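Uncharacterized DUF364 family protein (Pyrococcus horikoshii, PDB 3NPG) is of unknown function but may chelate heavy-metal ions. Local coordinates at residues A[28-34]-A[46-52]; A[192-198]-A[212-218]. All coordinates share one frame; numbering follows the deposited sequence.

Overall arrangement
Contact 1 (28-34 with 46-52) and contact 2 (192-198 with 212-218) belong to different sheets: the first to a three-stranded antiparallel sheet, the second to a seven-stranded mixed one. Their centres lie about 18 Å apart, yet they meet at P198, where the Y32 OH of contact 1 packs 3.3 Å from P198 CD and V47 CG2 lies 3.6 Å from P198 CB. Q201 ties them further, accepting a hydrogen bond from V47 N and donating one to M218 O. An acetate ion sits at this junction beside Y32, P198 and T199; it probably came from the crystallisation liquor, though such ions often mark pockets.

Contact 1: residues A[28-34]-A[46-52]; sequences FGLPYTW and GVAMTLP. With ACT (acetate ion), chain E.
T50 reaches into the loop before strand 32-38 with both branches of its side chain. Its hydroxyl sits in a short relay: T33 OG1 donates to T50 OG1 (2.6 Å), which in turn donates to G29 O, also at 2.6 Å, with the donor tilted 21° from the carbonyl plane. In both threonines OG1 lies beside the backbone N and anti to the carbonyl carbon (chi1 -65° in T33, -54° in T50), which sets the two hydroxyls against each other. The same rotation sends T50 CG2 the other way, into an off-centre CH-pi contact 4.1 Å from the centroid of the F28 ring, with L30 CD2 also against this methyl. T50 N donates to P31 O, the carbonyl of a cis-proline, so main chain and side chain both grip the loop.

Beyond this turn the segments become the beta hairpin of strands 32-38 and 43-49; the first is the middle strand of a three-stranded antiparallel sheet. T33 and A48 form a hydrogen-bonded pair with bonds in both directions, and their side chains face helix 79-96. W34 and V47 share the other face, where W34 CB packs 3.7 Å from V47 CG1 while the indole turns off to helix 223-232.

The Y32 ring leans across M49, a selenomethionine, with Y32 CE2 3.6 Å from M49 CB, and Y32 CD2 lies near V47 CB. M49 runs extended through chi2 and then bends, carrying CE round to the phenol oxygen and to within 3.7 Å of the acetate CH3. The Y32 OH donates to the acetate OXT at 2.6 Å, and this oxygen lies in the plane of the ring at its edge; T199 OG1 is also hydrogen-bonded to the ion.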
# COMPACT_ATOMS: atom_id res chain seq x y z
N PHE A 28 21.75 4.82 -2.90
CA PHE A 28 20.33 4.59 -3.15
C PHE A 28 19.60 4.78 -1.81
O PHE A 28 19.46 3.83 -1.04
CB PHE A 28 20.11 3.16 -3.71
CG PHE A 28 18.66 2.83 -4.00
CD1 PHE A 28 18.01 3.35 -5.11
CD2 PHE A 28 17.96 1.94 -3.19
CE1 PHE A 28 16.68 3.05 -5.37
CE2 PHE A 28 16.63 1.63 -3.46
CZ PHE A 28 16.00 2.18 -4.54
N GLY A 29 19.30 6.03 -1.48
CA GLY A 29 18.73 6.37 -0.19
C GLY A 29 17.45 7.17 -0.24
O GLY A 29 16.94 7.47 -1.33
N LEU A 30 16.91 7.52 0.95
CA LEU A 30 15.66 8.27 1.07
C LEU A 30 15.91 9.67 1.67
O LEU A 30 16.76 9.83 2.56
CB LEU A 30 14.66 7.50 1.95
CG LEU A 30 14.05 6.24 1.33
CD1 LEU A 30 13.36 5.40 2.37
CD2 LEU A 30 13.07 6.58 0.21
N PRO A 31 15.18 10.72 1.21
CA PRO A 31 14.12 10.69 0.17
C PRO A 31 14.66 10.59 -1.25
O PRO A 31 13.92 10.22 -2.17
CB PRO A 31 13.38 12.02 0.42
CG PRO A 31 14.45 12.94 0.93
CD PRO A 31 15.36 12.08 1.76
N TYR A 32 15.95 10.91 -1.45
CA TYR A 32 16.54 10.95 -2.77
C TYR A 32 17.76 10.07 -2.92
O TYR A 32 18.58 9.97 -1.99
CB TYR A 32 16.89 12.39 -3.17
CG TYR A 32 15.68 13.20 -3.58
CD1 TYR A 32 14.89 13.83 -2.63
CD2 TYR A 32 15.31 13.30 -4.91
CE1 TYR A 32 13.74 14.52 -2.99
CE2 TYR A 32 14.17 14.01 -5.29
CZ TYR A 32 13.39 14.61 -4.33
OH TYR A 32 12.26 15.30 -4.69
N THR A 33 17.89 9.44 -4.09
CA THR A 33 19.10 8.74 -4.51
C THR A 33 20.01 9.79 -5.11
O THR A 33 19.53 10.66 -5.84
CB THR A 33 18.75 7.64 -5.53
OG1 THR A 33 17.95 6.64 -4.90
CG2 THR A 33 19.98 6.99 -6.14
N TRP A 34 21.29 9.78 -4.74
CA TRP A 34 22.21 10.79 -5.24
C TRP A 34 23.47 10.21 -5.82
O TRP A 34 23.90 9.12 -5.43
CB TRP A 34 22.53 11.83 -4.16
CG TRP A 34 23.09 11.25 -2.90
CD1 TRP A 34 22.39 10.90 -1.78
CD2 TRP A 34 24.46 10.99 -2.62
NE1 TRP A 34 23.25 10.43 -0.82
CE2 TRP A 34 24.53 10.48 -1.30
CE3 TRP A 34 25.65 11.13 -3.35
CZ2 TRP A 34 25.74 10.11 -0.71
CZ3 TRP A 34 26.85 10.75 -2.76
CH2 TRP A 34 26.88 10.24 -1.46
N GLY A 46 23.97 15.11 -8.51
CA GLY A 46 22.72 14.77 -9.17
C GLY A 46 21.85 13.91 -8.29
O GLY A 46 22.35 13.03 -7.58
N VAL A 47 20.52 14.16 -8.30
CA VAL A 47 19.58 13.41 -7.48
C VAL A 47 18.44 12.83 -8.29
O VAL A 47 18.12 13.36 -9.35
CB VAL A 47 19.07 14.22 -6.25
CG1 VAL A 47 20.19 14.53 -5.27
CG2 VAL A 47 18.37 15.50 -6.69
N ALA A 48 17.85 11.74 -7.80
CA ALA A 48 16.67 11.12 -8.42
C ALA A 48 15.81 10.54 -7.32
O ALA A 48 16.31 9.78 -6.49
CB ALA A 48 17.09 10.03 -9.39
N MSE A 49 14.53 10.95 -7.26
CA MSE A 49 13.61 10.52 -6.20
C MSE A 49 13.50 9.00 -6.09
O MSE A 49 13.22 8.32 -7.08
CB MSE A 49 12.23 11.15 -6.38
CG MSE A 49 11.28 10.83 -5.24
SE MSE A 49 9.53 11.54 -5.52
CE MSE A 49 9.72 13.17 -4.51
N THR A 50 13.71 8.47 -4.88
CA THR A 50 13.57 7.05 -4.60
C THR A 50 12.10 6.74 -4.40
O THR A 50 11.41 7.45 -3.66
CB THR A 50 14.42 6.66 -3.38
OG1 THR A 50 15.76 7.09 -3.60
CG2 THR A 50 14.39 5.18 -3.11
N LEU A 51 11.60 5.72 -5.11
CA LEU A 51 10.20 5.31 -5.01
C LEU A 51 10.14 3.91 -4.38
O LEU A 51 10.18 2.90 -5.10
CB LEU A 51 9.53 5.33 -6.40
CG LEU A 51 9.64 6.64 -7.18
CD1 LEU A 51 9.28 6.44 -8.62
CD2 LEU A 51 8.76 7.72 -6.57
N PRO A 52 10.17 3.82 -3.02
CA PRO A 52 10.21 2.50 -2.37
C PRO A 52 9.01 1.62 -2.68
O PRO A 52 9.14 0.40 -2.71
CB PRO A 52 10.30 2.83 -0.88
CG PRO A 52 9.79 4.23 -0.77
CD PRO A 52 10.19 4.91 -2.02
C ACT E . 10.92 14.79 -7.85
O ACT E . 10.92 14.32 -8.94
OXT ACT E . 11.87 14.63 -7.17
CH3 ACT E . 9.71 15.57 -7.34

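Contact 2: residues A[192-198]-A[212-218]; sequences LIVITGP and VTHLASM
T213 hooks onto the backbone of I193 where the two strands begin to run side by side. Its CB lies 3.9 Å from I193 O. From there OG1, set between the backbone N and the carbonyl carbon (chi1 58°), accepts a hydrogen bond from I193 N at 2.9 Å; T213 OG1 is also hydrogen-bonded to H214 ND1, and either atom could be the donor. The CG2 methyl, the other tip, comes to 4.0 Å from I193 N. The main chain answers the grip, for I193 O accepts from both T213 N and H214 N. A valine in place of T213 would lack the hydroxyl, and I193 N and the H214 imidazole would probably lose this shared partner.

Strands 192-196 and 214-220 are parallel neighbours in the mixed sheet of a Rossmann-like domain, but the connection between them holds no helix. V194, T196, H214 and A216 have their side chains on the face covered by helix 107-112, with V194 CG1 4.0 Å from A216 CB. L192 CD1 crosses to the H214 imidazole. The other face carries I195 and L215: I195 CB touches L215 CD2 at 3.8 Å, and CG1 of I195 meets V212 CG1. At the C-terminal end of the pair, G197 N donates to A216 O. S217 OG donates to G197 O from above the carbonyl plane. P198 lies alongside selenomethionine M218, with P198 CG 3.9 Å from M218 CE.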
# COMPACT_ATOMS: atom_id res chain seq x y z
N LEU A 192 1.57 23.37 -22.86
CA LEU A 192 2.51 23.63 -21.79
C LEU A 192 2.72 22.36 -20.95
O LEU A 192 1.79 21.91 -20.28
CB LEU A 192 1.97 24.79 -20.91
CG LEU A 192 2.86 25.25 -19.75
CD1 LEU A 192 4.12 25.94 -20.26
CD2 LEU A 192 2.11 26.20 -18.87
N ILE A 193 3.93 21.74 -21.04
CA ILE A 193 4.27 20.53 -20.27
C ILE A 193 5.49 20.80 -19.41
O ILE A 193 6.60 20.99 -19.93
CB ILE A 193 4.45 19.29 -21.20
CG1 ILE A 193 3.18 19.04 -22.05
CG2 ILE A 193 4.84 18.04 -20.38
CD1 ILE A 193 3.33 18.06 -23.12
N VAL A 194 5.29 20.87 -18.08
CA VAL A 194 6.36 21.17 -17.13
C VAL A 194 6.74 19.93 -16.31
O VAL A 194 5.88 19.34 -15.65
CB VAL A 194 5.98 22.36 -16.19
CG1 VAL A 194 7.16 22.79 -15.34
CG2 VAL A 194 5.43 23.53 -17.00
N ILE A 195 8.02 19.54 -16.36
CA ILE A 195 8.54 18.43 -15.55
C ILE A 195 9.22 19.03 -14.31
O ILE A 195 10.28 19.66 -14.43
CB ILE A 195 9.50 17.52 -16.38
CG1 ILE A 195 8.84 17.07 -17.73
CG2 ILE A 195 9.99 16.32 -15.57
CD1 ILE A 195 7.44 16.35 -17.61
N THR A 196 8.54 18.97 -13.15
CA THR A 196 9.00 19.66 -11.94
C THR A 196 9.54 18.72 -10.87
O THR A 196 8.98 17.65 -10.62
CB THR A 196 7.90 20.60 -11.41
OG1 THR A 196 8.43 21.37 -10.33
CG2 THR A 196 6.65 19.84 -10.95
N GLY A 197 10.59 19.18 -10.18
CA GLY A 197 11.20 18.45 -9.08
C GLY A 197 12.69 18.27 -9.21
O GLY A 197 13.25 18.37 -10.31
N PRO A 198 13.38 17.91 -8.09
CA PRO A 198 14.85 17.69 -8.16
C PRO A 198 15.29 16.60 -9.15
O PRO A 198 16.43 16.62 -9.60
CB PRO A 198 15.23 17.33 -6.72
CG PRO A 198 14.14 17.90 -5.88
CD PRO A 198 12.88 17.79 -6.71
N VAL A 212 7.76 18.12 -24.06
CA VAL A 212 8.16 18.86 -22.84
C VAL A 212 8.56 20.29 -23.21
O VAL A 212 9.39 20.48 -24.11
CB VAL A 212 9.32 18.13 -22.07
CG1 VAL A 212 9.73 18.92 -20.83
CG2 VAL A 212 8.92 16.71 -21.70
N THR A 213 7.96 21.28 -22.55
CA THR A 213 8.22 22.69 -22.86
C THR A 213 9.18 23.34 -21.86
O THR A 213 10.00 24.17 -22.25
CB THR A 213 6.91 23.47 -22.98
OG1 THR A 213 6.19 23.34 -21.75
CG2 THR A 213 6.05 22.99 -24.16
N HIS A 214 9.07 22.97 -20.57
CA HIS A 214 9.90 23.54 -19.51
C HIS A 214 10.43 22.47 -18.57
O HIS A 214 9.84 21.39 -18.46
CB HIS A 214 9.09 24.59 -18.71
CG HIS A 214 8.65 25.77 -19.52
ND1 HIS A 214 7.53 25.71 -20.33
CD2 HIS A 214 9.15 27.02 -19.56
CE1 HIS A 214 7.42 26.90 -20.88
NE2 HIS A 214 8.36 27.73 -20.43
N LEU A 215 11.51 22.80 -17.85
CA LEU A 215 12.06 21.97 -16.79
C LEU A 215 12.18 22.80 -15.53
O LEU A 215 12.88 23.81 -15.52
CB LEU A 215 13.45 21.42 -17.20
CG LEU A 215 13.46 20.13 -18.02
CD1 LEU A 215 14.84 19.85 -18.58
CD2 LEU A 215 12.97 18.94 -17.19
N ALA A 216 11.41 22.43 -14.49
CA ALA A 216 11.46 23.13 -13.21
C ALA A 216 12.19 22.29 -12.18
O ALA A 216 11.66 21.29 -11.70
CB ALA A 216 10.06 23.45 -12.73
N SER A 217 13.45 22.64 -11.90
CA SER A 217 14.28 21.87 -10.99
C SER A 217 15.12 22.79 -10.10
O SER A 217 14.79 23.98 -9.96
CB SER A 217 15.18 20.92 -11.77
OG SER A 217 15.74 19.94 -10.91
N MSE A 218 16.19 22.25 -9.47
CA MSE A 218 17.06 23.02 -8.59
C MSE A 218 18.52 22.57 -8.70
O MSE A 218 18.80 21.38 -8.88
CB MSE A 218 16.58 22.94 -7.14
CG MSE A 218 16.59 21.53 -6.56
SE MSE A 218 15.60 21.39 -4.92
CE MSE A 218 13.77 21.75 -5.62